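Local coordinates for protein aryl acylamidase (bacterium CSBL00001, PDB 4YJ6) that probably hydrolyses the amide bond of aryl acylamides, as a bacterial member of the amidase signature enzyme family, at residues L37-V48 with G166-I175; L97-D105 with I342-I352. All coordinates share one frame; numbering follows the deposited sequence.

Contact 1. Residues L37-V48 with G166-I175; sequences LIEQRDPGLNAV and GAAALVADGI
R41 sets out with CG beside its own backbone N (chi1 -67°) and then bends at chi3 (74°), which turns the side of its guanidinium to D173, whose CG stands anti to the backbone N (-157°). The result is a side-on, two-pronged salt bridge: NE of R41 reaches OD2 of D173 at 2.8 Å, NH2 of R41 reaches OD1 of D173 at 2.9 Å, the second bond almost straight. Both nitrogens come from above the carboxylate plane. Since R493 also bridges to OD2, the buried carboxylate answers two arginines; an alanine at R41 would probably leave D173 short of one counter-charge. D173 follows helix 165-172, and G174 closes that helix with a Schellman motif, its positive phi suiting glycine and sending I175 back against helix 27-45. There CG2 of I175 packs on CG1 of I38 (3.7 Å), while CD1 of I175 lies against CB of R41 (3.8 Å). Just past helix 27-45, where N46 turns with positive phi, the backbone N of A47 and V48 fold back onto D42 OD1 and OD2, laying A47 CB 3.8 Å from L170 CG. Glycine suits position 166, since a CB would probably run into the carbonyl O of A47.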
ATOM      1  N   LEU A  37       8.917  20.854  -3.685  1.00 17.86           N
ATOM      2  CA  LEU A  37       8.765  19.708  -4.598  1.00 17.03           C
ATOM      3  C   LEU A  37       7.290  19.374  -4.835  1.00 16.16           C
ATOM      4  O   LEU A  37       6.899  19.069  -5.954  1.00 17.49           O
ATOM      5  CB  LEU A  37       9.487  18.460  -4.052  1.00 15.37           C
ATOM      6  CG  LEU A  37      11.004  18.516  -4.096  1.00 17.39           C
ATOM      7  CD1 LEU A  37      11.586  17.314  -3.385  1.00 18.33           C
ATOM      8  CD2 LEU A  37      11.506  18.555  -5.553  1.00 19.57           C
ATOM      9  N   ILE A  38       6.476  19.413  -3.780  1.00 13.54           N
ATOM     10  CA  ILE A  38       5.065  19.145  -3.951  1.00 14.61           C
ATOM     11  C   ILE A  38       4.466  20.207  -4.858  1.00 18.10           C
ATOM     12  O   ILE A  38       3.727  19.896  -5.781  1.00 16.49           O
ATOM     13  CB  ILE A  38       4.304  19.130  -2.596  1.00 14.57           C
ATOM     14  CG1 ILE A  38       4.751  17.914  -1.748  1.00 13.83           C
ATOM     15  CG2 ILE A  38       2.813  19.136  -2.851  1.00 16.97           C
ATOM     16  CD1 ILE A  38       4.239  17.944  -0.253  1.00 15.52           C
ATOM     17  N   GLU A  39       4.748  21.481  -4.574  1.00 16.00           N
ATOM     18  CA  GLU A  39       4.131  22.537  -5.360  1.00 19.05           C
ATOM     19  C   GLU A  39       4.559  22.498  -6.827  1.00 18.14           C
ATOM     20  O   GLU A  39       3.779  22.841  -7.714  1.00 21.70           O
ATOM     21  CB  GLU A  39       4.433  23.911  -4.721  1.00 19.47           C
ATOM     22  CG  GLU A  39       3.789  24.052  -3.358  1.00 21.76           C
ATOM     23  CD  GLU A  39       2.268  23.954  -3.417  1.00 23.89           C
ATOM     24  OE1 GLU A  39       1.642  24.623  -4.278  1.00 23.87           O
ATOM     25  OE2 GLU A  39       1.695  23.193  -2.612  1.00 24.38           O
ATOM     26  N   GLN A  40       5.789  22.067  -7.075  1.00 17.87           N
ATOM     27  CA  GLN A  40       6.365  22.061  -8.407  1.00 20.60           C
ATOM     28  C   GLN A  40       5.932  20.817  -9.201  1.00 21.16           C
ATOM     29  O   GLN A  40       5.648  20.903 -10.396  1.00 22.33           O
ATOM     30  CB  GLN A  40       7.884  22.054  -8.297  1.00 21.44           C
ATOM     31  CG  GLN A  40       8.576  22.017  -9.654  1.00 29.52           C
ATOM     32  CD  GLN A  40      10.062  21.713  -9.565  1.00 33.04           C
ATOM     33  OE1 GLN A  40      10.510  21.015  -8.659  1.00 34.12           O
ATOM     34  NE2 GLN A  40      10.833  22.227 -10.526  1.00 36.54           N
ATOM     35  N   ARG A  41       5.868  19.675  -8.518  1.00 17.57           N
ATOM     36  CA  ARG A  41       5.805  18.369  -9.203  1.00 17.56           C
ATOM     37  C   ARG A  41       4.438  17.690  -9.088  1.00 20.18           C
ATOM     38  O   ARG A  41       4.036  16.933  -9.973  1.00 17.26           O
ATOM     39  CB  ARG A  41       6.895  17.442  -8.645  1.00 18.28           C
ATOM     40  CG  ARG A  41       8.319  17.893  -8.967  1.00 18.94           C
ATOM     41  CD  ARG A  41       9.347  16.886  -8.522  1.00 17.82           C
ATOM     42  NE  ARG A  41       9.355  15.712  -9.406  1.00 18.25           N
ATOM     43  CZ  ARG A  41      10.055  15.631 -10.530  1.00 20.54           C
ATOM     44  NH1 ARG A  41      10.854  16.643 -10.907  1.00 20.48           N
ATOM     45  NH2 ARG A  41       9.997  14.532 -11.262  1.00 18.12           N
ATOM     46  N   ASP A  42       3.688  18.002  -8.035  1.00 17.17           N
ATOM     47  CA  ASP A  42       2.412  17.329  -7.822  1.00 20.10           C
ATOM     48  C   ASP A  42       1.292  17.808  -8.732  1.00 20.36           C
ATOM     49  O   ASP A  42       0.353  17.086  -8.933  1.00 22.05           O
ATOM     50  CB  ASP A  42       1.964  17.401  -6.347  1.00 20.08           C
ATOM     51  CG  ASP A  42       0.757  16.496  -6.061  1.00 18.95           C
ATOM     52  OD1 ASP A  42       0.873  15.293  -6.312  1.00 24.05           O
ATOM     53  OD2 ASP A  42      -0.298  16.995  -5.654  1.00 24.21           O
ATOM     54  N   PRO A  43       1.374  19.031  -9.292  1.00 22.88           N
ATOM     55  CA  PRO A  43       0.276  19.401 -10.199  1.00 22.17           C
ATOM     56  C   PRO A  43      -0.024  18.362 -11.272  1.00 21.17           C
ATOM     57  O   PRO A  43      -1.199  18.112 -11.518  1.00 26.57           O
ATOM     58  CB  PRO A  43       0.769  20.712 -10.836  1.00 25.79           C
ATOM     59  CG  PRO A  43       1.534  21.360  -9.703  1.00 25.43           C
ATOM     60  CD  PRO A  43       2.270  20.179  -9.024  1.00 21.24           C
ATOM     61  N   GLY A  44       0.988  17.753 -11.883  1.00 22.30           N
ATOM     62  CA  GLY A  44       0.735  16.722 -12.876  1.00 24.05           C
ATOM     63  C   GLY A  44       0.286  15.396 -12.268  1.00 23.85           C
ATOM     64  O   GLY A  44      -0.598  14.719 -12.806  1.00 25.02           O
ATOM     65  N   LEU A  45       0.898  15.025 -11.152  1.00 20.39           N
ATOM     66  CA  LEU A  45       0.595  13.747 -10.507  1.00 17.31           C
ATOM     67  C   LEU A  45      -0.762  13.708  -9.816  1.00 18.06           C
ATOM     68  O   LEU A  45      -1.393  12.670  -9.806  1.00 18.62           O
ATOM     69  CB  LEU A  45       1.653  13.406  -9.452  1.00 18.79           C
ATOM     70  CG  LEU A  45       3.103  13.350  -9.892  1.00 20.84           C
ATOM     71  CD1 LEU A  45       3.902  13.066  -8.622  1.00 19.53           C
ATOM     72  CD2 LEU A  45       3.346  12.313 -11.029  1.00 18.44           C
ATOM     73  N   ASN A  46      -1.184  14.805  -9.186  1.00 15.90           N
ATOM     74  CA  ASN A  46      -2.452  14.873  -8.472  1.00 17.33           C
ATOM     75  C   ASN A  46      -2.491  13.805  -7.384  1.00 16.47           C
ATOM     76  O   ASN A  46      -3.482  13.090  -7.238  1.00 14.84           O
ATOM     77  CB  ASN A  46      -3.646  14.738  -9.439  1.00 18.96           C
ATOM     78  CG  ASN A  46      -4.994  15.071  -8.806  1.00 21.23           C
ATOM     79  OD1 ASN A  46      -5.140  16.035  -8.032  1.00 21.80           O
ATOM     80  ND2 ASN A  46      -6.017  14.285  -9.161  1.00 17.91           N
ATOM     81  N   ALA A  47      -1.407  13.741  -6.619  1.00 15.35           N
ATOM     82  CA  ALA A  47      -1.272  12.757  -5.539  1.00 15.12           C
ATOM     83  C   ALA A  47      -1.711  13.324  -4.184  1.00 16.60           C
ATOM     84  O   ALA A  47      -2.187  12.597  -3.336  1.00 14.62           O
ATOM     85  CB  ALA A  47       0.197  12.270  -5.468  1.00 16.13           C
ATOM     86  N   VAL A  48      -1.546  14.628  -3.982  1.00 14.24           N
ATOM     87  CA  VAL A  48      -1.833  15.238  -2.675  1.00 13.48           C
ATOM     88  C   VAL A  48      -3.260  15.754  -2.625  1.00 16.50           C
ATOM     89  O   VAL A  48      -3.703  16.442  -3.544  1.00 18.63           O
ATOM     90  CB  VAL A  48      -0.807  16.370  -2.384  1.00 14.76           C
ATOM     91  CG1 VAL A  48      -1.146  17.107  -1.070  1.00 15.93           C
ATOM     92  CG2 VAL A  48       0.602  15.808  -2.357  1.00 16.73           C
ATOM     93  N   GLY A 166      -1.794   7.868  -4.448  1.00 11.52           N
ATOM     94  CA  GLY A 166      -1.068   9.086  -4.126  1.00 11.85           C
ATOM     95  C   GLY A 166       0.229   8.819  -3.366  1.00 12.70           C
ATOM     96  O   GLY A 166       1.255   9.481  -3.593  1.00 13.21           O
ATOM     97  N   ALA A 167       0.180   7.862  -2.435  1.00 10.36           N
ATOM     98  CA  ALA A 167       1.364   7.477  -1.666  1.00 12.11           C
ATOM     99  C   ALA A 167       2.482   7.013  -2.617  1.00 12.13           C
ATOM    100  O   ALA A 167       3.628   7.495  -2.567  1.00 12.11           O
ATOM    101  CB  ALA A 167       1.001   6.331  -0.687  1.00 10.04           C
ATOM    102  N   ALA A 168       2.150   6.070  -3.492  1.00 10.03           N
ATOM    103  CA  ALA A 168       3.159   5.509  -4.360  1.00 11.45           C
ATOM    104  C   ALA A 168       3.690   6.565  -5.352  1.00 12.28           C
ATOM    105  O   ALA A 168       4.871   6.593  -5.621  1.00 12.69           O
ATOM    106  CB  ALA A 168       2.611   4.296  -5.135  1.00 10.65           C
ATOM    107  N   ALA A 169       2.808   7.399  -5.890  1.00 13.44           N
ATOM    108  CA  ALA A 169       3.210   8.387  -6.893  1.00 13.58           C
ATOM    109  C   ALA A 169       4.222   9.383  -6.293  1.00 14.02           C
ATOM    110  O   ALA A 169       5.242   9.693  -6.896  1.00 13.33           O
ATOM    111  CB  ALA A 169       1.964   9.133  -7.452  1.00 15.23           C
ATOM    112  N   LEU A 170       3.973   9.852  -5.076  1.00 12.92           N
ATOM    113  CA  LEU A 170       4.941  10.752  -4.455  1.00 12.69           C
ATOM    114  C   LEU A 170       6.295  10.093  -4.255  1.00 15.40           C
ATOM    115  O   LEU A 170       7.331  10.715  -4.502  1.00 14.12           O
ATOM    116  CB  LEU A 170       4.426  11.285  -3.101  1.00 11.29           C
ATOM    117  CG  LEU A 170       3.214  12.206  -3.205  1.00 14.16           C
ATOM    118  CD1 LEU A 170       2.806  12.683  -1.775  1.00 14.36           C
ATOM    119  CD2 LEU A 170       3.527  13.421  -4.079  1.00 16.52           C
ATOM    120  N   VAL A 171       6.305   8.832  -3.808  1.00 10.97           N
ATOM    121  CA  VAL A 171       7.557   8.137  -3.581  1.00 12.39           C
ATOM    122  C   VAL A 171       8.266   7.856  -4.915  1.00 13.38           C
ATOM    123  O   VAL A 171       9.476   8.017  -5.000  1.00 12.63           O
ATOM    124  CB  VAL A 171       7.312   6.820  -2.789  1.00 10.92           C
ATOM    125  CG1 VAL A 171       8.606   5.963  -2.677  1.00 11.92           C
ATOM    126  CG2 VAL A 171       6.753   7.212  -1.383  1.00 13.04           C
ATOM    127  N   ALA A 172       7.506   7.445  -5.930  1.00 10.91           N
ATOM    128  CA  ALA A 172       8.100   7.118  -7.222  1.00 13.20           C
ATOM    129  C   ALA A 172       8.659   8.351  -7.921  1.00 14.74           C
ATOM    130  O   ALA A 172       9.581   8.225  -8.750  1.00 14.75           O
ATOM    131  CB  ALA A 172       7.080   6.406  -8.128  1.00 12.48           C
ATOM    132  N   ASP A 173       8.135   9.516  -7.566  1.00 15.07           N
ATOM    133  CA  ASP A 173       8.565  10.775  -8.195  1.00 15.90           C
ATOM    134  C   ASP A 173       9.645  11.446  -7.350  1.00 15.70           C
ATOM    135  O   ASP A 173      10.086  12.555  -7.674  1.00 17.31           O
ATOM    136  CB  ASP A 173       7.369  11.710  -8.399  1.00 14.93           C
ATOM    137  CG  ASP A 173       7.608  12.753  -9.502  1.00 19.76           C
ATOM    138  OD1 ASP A 173       8.171  12.385 -10.540  1.00 19.05           O
ATOM    139  OD2 ASP A 173       7.230  13.931  -9.319  1.00 17.13           O
ATOM    140  N   GLY A 174      10.084  10.787  -6.273  1.00 12.78           N
ATOM    141  CA  GLY A 174      11.214  11.277  -5.506  1.00 12.73           C
ATOM    142  C   GLY A 174      10.863  12.333  -4.445  1.00 14.85           C
ATOM    143  O   GLY A 174      11.765  12.878  -3.809  1.00 13.73           O
ATOM    144  N   ILE A 175       9.567  12.587  -4.243  1.00 13.91           N
ATOM    145  CA  ILE A 175       9.123  13.768  -3.492  1.00 14.18           C
ATOM    146  C   ILE A 175       9.237  13.551  -1.987  1.00 15.77           C
ATOM    147  O   ILE A 175       9.604  14.469  -1.270  1.00 14.53           O
ATOM    148  CB  ILE A 175       7.706  14.157  -3.892  1.00 12.66           C
ATOM    149  CG1 ILE A 175       7.713  14.648  -5.353  1.00 13.86           C
ATOM    150  CG2 ILE A 175       7.133  15.319  -2.991  1.00 13.69           C
ATOM    151  CD1 ILE A 175       6.351  14.750  -5.977  1.00 14.44           C
TER

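Contact 2. Residues L97-D105 with I342-I352; sequences LGGIRALKD and IDLYGEHRADI. With PO4 (phosphate ion), chain C.
A102 and D351 join two loops of the amidase fold, 97-105 and 342-352, each carrying a short 3-10 turn, beside a bound phosphate that probably came from the crystallisation liquor. D351 can be followed outward. Its CB rests 4.0 Å from CG2 of I100, so the root of the acid belongs to the apolar side of the contact. CG lies beside the backbone N (chi1 -65°), which brings the carboxylate to the backbone N of A102, within the 3-10 segment 101-103. At the tip both oxygens of D351 lie against the phosphate, OD1 2.6 Å from phosphate O3 and OD2 2.7 Å from phosphate O2; oxygens this close probably share a proton. OD2 also accepts the N-H of A102 at 2.9 Å, a rather bent bond met on the syn side and out of the carboxylate plane. Aspartate suits the place as one group that can meet a backbone N-H and the phosphate together.

A methyl is what fits against the H348 face: CB of A102 sits over it in a CH-pi contact, 3.8 Å from the centroid, and E347 CG covers the opposite face, so the imidazole is held between two aliphatic groups. Roughly at right angles to that direction, A102 CB touches I342 CG2. L344 CD2 meets I100 CG2 at 3.6 Å, and CD1 of I342 meets CD2 of L103. Beyond the segments, Y136 packs on I100 and M357 of helix 354-363 on I352. R101 lays its aliphatic chain along the phosphate, CD 3.2 Å from O3. The ring of H348, already sandwiched, presents ND1 at its edge, in the ring plane, to phosphate O1, in a nearly straight hydrogen bond of 2.7 Å.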
ATOM      1  N   LEU A  97     -12.602   9.578   2.917  1.00 14.35           N
ATOM      2  CA  LEU A  97     -12.749   8.169   2.497  1.00 13.77           C
ATOM      3  C   LEU A  97     -12.524   8.040   0.998  1.00 15.45           C
ATOM      4  O   LEU A  97     -13.284   7.361   0.289  1.00 15.05           O
ATOM      5  CB  LEU A  97     -14.137   7.630   2.878  1.00 13.89           C
ATOM      6  CG  LEU A  97     -14.511   7.863   4.356  1.00 16.05           C
ATOM      7  CD1 LEU A  97     -15.875   7.200   4.708  1.00 13.31           C
ATOM      8  CD2 LEU A  97     -13.407   7.338   5.264  1.00 15.92           C
ATOM      9  N   GLY A  98     -11.453   8.661   0.507  1.00 14.14           N
ATOM     10  CA  GLY A  98     -11.102   8.509  -0.896  1.00 14.05           C
ATOM     11  C   GLY A  98     -11.936   9.363  -1.843  1.00 14.65           C
ATOM     12  O   GLY A  98     -12.355   8.913  -2.917  1.00 15.56           O
ATOM     13  N   GLY A  99     -12.204  10.605  -1.455  1.00 15.70           N
ATOM     14  CA  GLY A  99     -12.766  11.542  -2.410  1.00 16.38           C
ATOM     15  C   GLY A  99     -14.282  11.561  -2.441  1.00 17.19           C
ATOM     16  O   GLY A  99     -14.885  11.777  -3.493  1.00 19.99           O
ATOM     17  N   ILE A 100     -14.913  11.353  -1.297  1.00 17.44           N
ATOM     18  CA  ILE A 100     -16.362  11.535  -1.208  1.00 18.33           C
ATOM     19  C   ILE A 100     -16.642  13.001  -0.918  1.00 20.67           C
ATOM     20  O   ILE A 100     -16.345  13.481   0.173  1.00 17.29           O
ATOM     21  CB  ILE A 100     -16.965  10.666  -0.117  1.00 17.99           C
ATOM     22  CG1 ILE A 100     -16.718   9.178  -0.441  1.00 15.08           C
ATOM     23  CG2 ILE A 100     -18.480  10.963   0.050  1.00 19.53           C
ATOM     24  CD1 ILE A 100     -17.310   8.244   0.606  1.00 16.93           C
ATOM     25  N   ARG A 101     -17.181  13.708  -1.916  1.00 21.01           N
ATOM     26  CA  ARG A 101     -17.364  15.167  -1.816  1.00 23.47           C
ATOM     27  C   ARG A 101     -18.198  15.548  -0.586  1.00 21.33           C
ATOM     28  O   ARG A 101     -17.922  16.564   0.058  1.00 21.14           O
ATOM     29  CB  ARG A 101     -18.011  15.708  -3.094  1.00 25.52           C
ATOM     30  CG  ARG A 101     -18.517  17.135  -2.956  1.00 27.84           C
ATOM     31  CD  ARG A 101     -19.152  17.587  -4.261  1.00 31.30           C
ATOM     32  NE  ARG A 101     -18.142  18.010  -5.222  1.00 39.18           N
ATOM     33  CZ  ARG A 101     -17.620  19.235  -5.244  1.00 41.83           C
ATOM     34  NH1 ARG A 101     -18.021  20.148  -4.353  1.00 42.12           N
ATOM     35  NH2 ARG A 101     -16.697  19.555  -6.151  1.00 43.96           N
ATOM     36  N   ALA A 102     -19.204  14.736  -0.239  1.00 19.06           N
ATOM     37  CA  ALA A 102     -20.071  15.051   0.880  1.00 19.60           C
ATOM     38  C   ALA A 102     -19.317  15.100   2.205  1.00 22.03           C
ATOM     39  O   ALA A 102     -19.820  15.657   3.185  1.00 20.98           O
ATOM     40  CB  ALA A 102     -21.208  14.025   0.992  1.00 23.21           C
ATOM     41  N   LEU A 103     -18.129  14.503   2.246  1.00 18.58           N
ATOM     42  CA  LEU A 103     -17.349  14.472   3.493  1.00 19.33           C
ATOM     43  C   LEU A 103     -16.257  15.535   3.545  1.00 22.86           C
ATOM     44  O   LEU A 103     -15.418  15.497   4.447  1.00 21.90           O
ATOM     45  CB  LEU A 103     -16.672  13.093   3.649  1.00 17.09           C
ATOM     46  CG  LEU A 103     -17.649  11.933   3.847  1.00 22.22           C
ATOM     47  CD1 LEU A 103     -16.875  10.586   3.932  1.00 16.74           C
ATOM     48  CD2 LEU A 103     -18.435  12.183   5.104  1.00 22.49           C
ATOM     49  N   LYS A 104     -16.250  16.470   2.596  1.00 22.32           N
ATOM     50  CA  LYS A 104     -15.129  17.392   2.472  1.00 24.17           C
ATOM     51  C   LYS A 104     -14.927  18.283   3.713  1.00 27.78           C
ATOM     52  O   LYS A 104     -13.823  18.768   3.937  1.00 27.33           O
ATOM     53  CB  LYS A 104     -15.286  18.254   1.224  1.00 24.80           C
ATOM     54  CG  LYS A 104     -16.368  19.309   1.347  1.00 28.80           C
ATOM     55  CD  LYS A 104     -16.520  20.077   0.051  1.00 32.25           C
ATOM     56  CE  LYS A 104     -17.443  21.274   0.241  1.00 38.86           C
ATOM     57  NZ  LYS A 104     -17.506  22.097  -0.996  1.00 50.29           N
ATOM     58  N   ASP A 105     -15.976  18.484   4.507  1.00 25.00           N
ATOM     59  CA  ASP A 105     -15.896  19.336   5.709  1.00 27.37           C
ATOM     60  C   ASP A 105     -15.641  18.554   7.004  1.00 27.65           C
ATOM     61  O   ASP A 105     -15.549  19.141   8.094  1.00 28.07           O
ATOM     62  CB  ASP A 105     -17.194  20.136   5.877  1.00 28.59           C
ATOM     63  CG  ASP A 105     -17.429  21.144   4.751  1.00 34.59           C
ATOM     64  OD1 ASP A 105     -16.456  21.567   4.088  1.00 32.11           O
ATOM     65  OD2 ASP A 105     -18.610  21.508   4.542  1.00 37.71           O
ATOM     66  N   ILE A 342     -25.207  12.621   6.886  1.00 23.88           N
ATOM     67  CA  ILE A 342     -24.599  12.679   5.564  1.00 22.49           C
ATOM     68  C   ILE A 342     -25.036  11.449   4.784  1.00 24.63           C
ATOM     69  O   ILE A 342     -24.508  10.368   4.994  1.00 23.21           O
ATOM     70  CB  ILE A 342     -23.070  12.734   5.637  1.00 24.38           C
ATOM     71  CG1 ILE A 342     -22.661  13.869   6.586  1.00 30.26           C
ATOM     72  CG2 ILE A 342     -22.476  12.943   4.244  1.00 24.23           C
ATOM     73  CD1 ILE A 342     -21.177  14.075   6.684  1.00 31.88           C
ATOM     74  N   ASP A 343     -25.994  11.629   3.881  1.00 22.90           N
ATOM     75  CA  ASP A 343     -26.728  10.499   3.312  1.00 24.46           C
ATOM     76  C   ASP A 343     -26.202  10.187   1.911  1.00 24.13           C
ATOM     77  O   ASP A 343     -26.504  10.899   0.947  1.00 21.21           O
ATOM     78  CB  ASP A 343     -28.213  10.859   3.238  1.00 26.27           C
ATOM     79  CG  ASP A 343     -29.092   9.690   2.828  1.00 29.51           C
ATOM     80  OD1 ASP A 343     -28.556   8.630   2.448  1.00 24.78           O
ATOM     81  OD2 ASP A 343     -30.334   9.835   2.892  1.00 29.07           O
ATOM     82  N   LEU A 344     -25.407   9.116   1.813  1.00 21.20           N
ATOM     83  CA  LEU A 344     -24.787   8.692   0.563  1.00 20.67           C
ATOM     84  C   LEU A 344     -25.692   7.723  -0.202  1.00 22.39           C
ATOM     85  O   LEU A 344     -25.385   7.334  -1.324  1.00 23.13           O
ATOM     86  CB  LEU A 344     -23.424   8.045   0.864  1.00 20.75           C
ATOM     87  CG  LEU A 344     -22.425   9.066   1.412  1.00 19.52           C
ATOM     88  CD1 LEU A 344     -21.286   8.404   2.210  1.00 20.94           C
ATOM     89  CD2 LEU A 344     -21.871   9.894   0.256  1.00 24.54           C
ATOM     90  N   TYR A 345     -26.806   7.332   0.400  1.00 21.30           N
ATOM     91  CA  TYR A 345     -27.791   6.530  -0.309  1.00 23.58           C
ATOM     92  C   TYR A 345     -28.744   7.419  -1.112  1.00 26.50           C
ATOM     93  O   TYR A 345     -29.259   7.017  -2.158  1.00 25.80           O
ATOM     94  CB  TYR A 345     -28.603   5.710   0.672  1.00 25.61           C
ATOM     95  CG  TYR A 345     -27.889   4.518   1.260  1.00 23.84           C
ATOM     96  CD1 TYR A 345     -27.768   3.329   0.539  1.00 24.60           C
ATOM     97  CD2 TYR A 345     -27.370   4.561   2.552  1.00 24.37           C
ATOM     98  CE1 TYR A 345     -27.129   2.231   1.081  1.00 25.58           C
ATOM     99  CE2 TYR A 345     -26.737   3.463   3.103  1.00 24.38           C
ATOM    100  CZ  TYR A 345     -26.619   2.306   2.360  1.00 24.78           C
ATOM    101  OH  TYR A 345     -25.998   1.202   2.882  1.00 25.05           O
ATOM    102  N   GLY A 346     -28.995   8.621  -0.598  1.00 26.99           N
ATOM    103  CA  GLY A 346     -29.985   9.520  -1.176  1.00 28.57           C
ATOM    104  C   GLY A 346     -29.379  10.789  -1.742  1.00 23.60           C
ATOM    105  O   GLY A 346     -28.886  10.808  -2.864  1.00 22.64           O
ATOM    106  N   GLU A 347     -29.413  11.859  -0.953  1.00 25.03           N
ATOM    107  CA  GLU A 347     -28.960  13.171  -1.413  1.00 24.94           C
ATOM    108  C   GLU A 347     -27.612  13.133  -2.132  1.00 25.23           C
ATOM    109  O   GLU A 347     -27.440  13.764  -3.170  1.00 25.25           O
ATOM    110  CB  GLU A 347     -28.863  14.153  -0.240  1.00 27.01           C
ATOM    111  CG  GLU A 347     -28.515  15.543  -0.727  1.00 29.78           C
ATOM    112  CD  GLU A 347     -28.465  16.581   0.374  1.00 32.13           C
ATOM    113  OE1 GLU A 347     -28.653  16.208   1.558  1.00 35.40           O
ATOM    114  OE2 GLU A 347     -28.214  17.759   0.034  1.00 35.96           O
ATOM    115  N   HIS A 348     -26.650  12.396  -1.577  1.00 21.51           N
ATOM    116  CA  HIS A 348     -25.281  12.426  -2.085  1.00 23.26           C
ATOM    117  C   HIS A 348     -24.914  11.125  -2.782  1.00 23.81           C
ATOM    118  O   HIS A 348     -23.749  10.770  -2.857  1.00 22.84           O
ATOM    119  CB  HIS A 348     -24.316  12.658  -0.936  1.00 21.60           C
ATOM    120  CG  HIS A 348     -24.597  13.917  -0.179  1.00 25.63           C
ATOM    121  ND1 HIS A 348     -24.422  15.163  -0.736  1.00 27.23           N
ATOM    122  CD2 HIS A 348     -25.068  14.126   1.072  1.00 25.34           C
ATOM    123  CE1 HIS A 348     -24.752  16.091   0.147  1.00 29.49           C
ATOM    124  NE2 HIS A 348     -25.154  15.486   1.251  1.00 29.13           N
ATOM    125  N   ARG A 349     -25.932  10.436  -3.282  1.00 22.39           N
ATOM    126  CA  ARG A 349     -25.753   9.212  -4.063  1.00 23.00           C
ATOM    127  C   ARG A 349     -24.699   9.321  -5.164  1.00 23.92           C
ATOM    128  O   ARG A 349     -23.946   8.360  -5.426  1.00 22.94           O
ATOM    129  CB  ARG A 349     -27.117   8.835  -4.658  1.00 27.92           C
ATOM    130  CG  ARG A 349     -27.105   7.721  -5.690  1.00 30.76           C
ATOM    131  CD  ARG A 349     -26.634   6.383  -5.129  1.00 30.15           C
ATOM    132  NE  ARG A 349     -26.574   5.403  -6.214  1.00 33.38           N
ATOM    133  CZ  ARG A 349     -25.515   5.187  -6.988  1.00 33.70           C
ATOM    134  NH1 ARG A 349     -24.369   5.852  -6.804  1.00 28.40           N
ATOM    135  NH2 ARG A 349     -25.606   4.299  -7.960  1.00 28.92           N
ATOM    136  N   ALA A 350     -24.614  10.472  -5.820  1.00 23.64           N
ATOM    137  CA  ALA A 350     -23.710  10.603  -6.963  1.00 25.16           C
ATOM    138  C   ALA A 350     -22.248  10.468  -6.536  1.00 23.43           C
ATOM    139  O   ALA A 350     -21.383  10.242  -7.382  1.00 23.20           O
ATOM    140  CB  ALA A 350     -23.920  11.946  -7.662  1.00 28.56           C
ATOM    141  N   ASP A 351     -21.974  10.617  -5.235  1.00 21.16           N
ATOM    142  CA  ASP A 351     -20.583  10.548  -4.754  1.00 23.63           C
ATOM    143  C   ASP A 351     -20.047   9.101  -4.701  1.00 21.05           C
ATOM    144  O   ASP A 351     -18.839   8.883  -4.556  1.00 20.55           O
ATOM    145  CB  ASP A 351     -20.450  11.176  -3.369  1.00 21.83           C
ATOM    146  CG  ASP A 351     -20.738  12.682  -3.374  1.00 25.49           C
ATOM    147  OD1 ASP A 351     -20.976  13.268  -4.469  1.00 26.26           O
ATOM    148  OD2 ASP A 351     -20.710  13.265  -2.276  1.00 22.01           O
ATOM    149  N   ILE A 352     -20.946   8.130  -4.812  1.00 19.79           N
ATOM    150  CA  ILE A 352     -20.571   6.725  -4.796  1.00 18.11           C
ATOM    151  C   ILE A 352     -20.586   6.157  -6.221  1.00 20.11           C
ATOM    152  O   ILE A 352     -21.597   6.268  -6.908  1.00 19.90           O
ATOM    153  CB  ILE A 352     -21.574   5.895  -3.950  1.00 17.80           C
ATOM    154  CG1 ILE A 352     -21.680   6.451  -2.520  1.00 19.64           C
ATOM    155  CG2 ILE A 352     -21.171   4.425  -3.916  1.00 21.05           C
ATOM    156  CD1 ILE A 352     -20.343   6.393  -1.702  1.00 21.68           C
TER
HETATM  157  P   PO4 C 602     -22.365  16.265  -3.423  1.00 37.01           P
HETATM  158  O1  PO4 C 602     -23.789  15.752  -3.329  1.00 34.09           O
HETATM  159  O2  PO4 C 602     -21.589  15.775  -2.217  1.00 28.45           O
HETATM  160  O3  PO4 C 602     -21.692  15.776  -4.704  1.00 33.81           O
HETATM  161  O4  PO4 C 602     -22.417  17.779  -3.441  1.00 36.72           O

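Contact 1 lies in the interior, with nearly all its touching residues buried, whereas contact 2 is partly buried and farther from the centre of the chain; their centres are about 26 Å apart and their segments alternate in sequence. No helix or strand is shared. The first sets the C-terminal part of helix 27-45 and the loop after it along nearly all of helix 165-172 and on to I175; the second joins two loops, one of which leads into helix 354-363. The chemistry follows the setting: inside, an acid is matched by arginines and aliphatic groups fill the rest, while nearer the surface an acid and a histidine face a phosphate ion, with apolar side chains behind them.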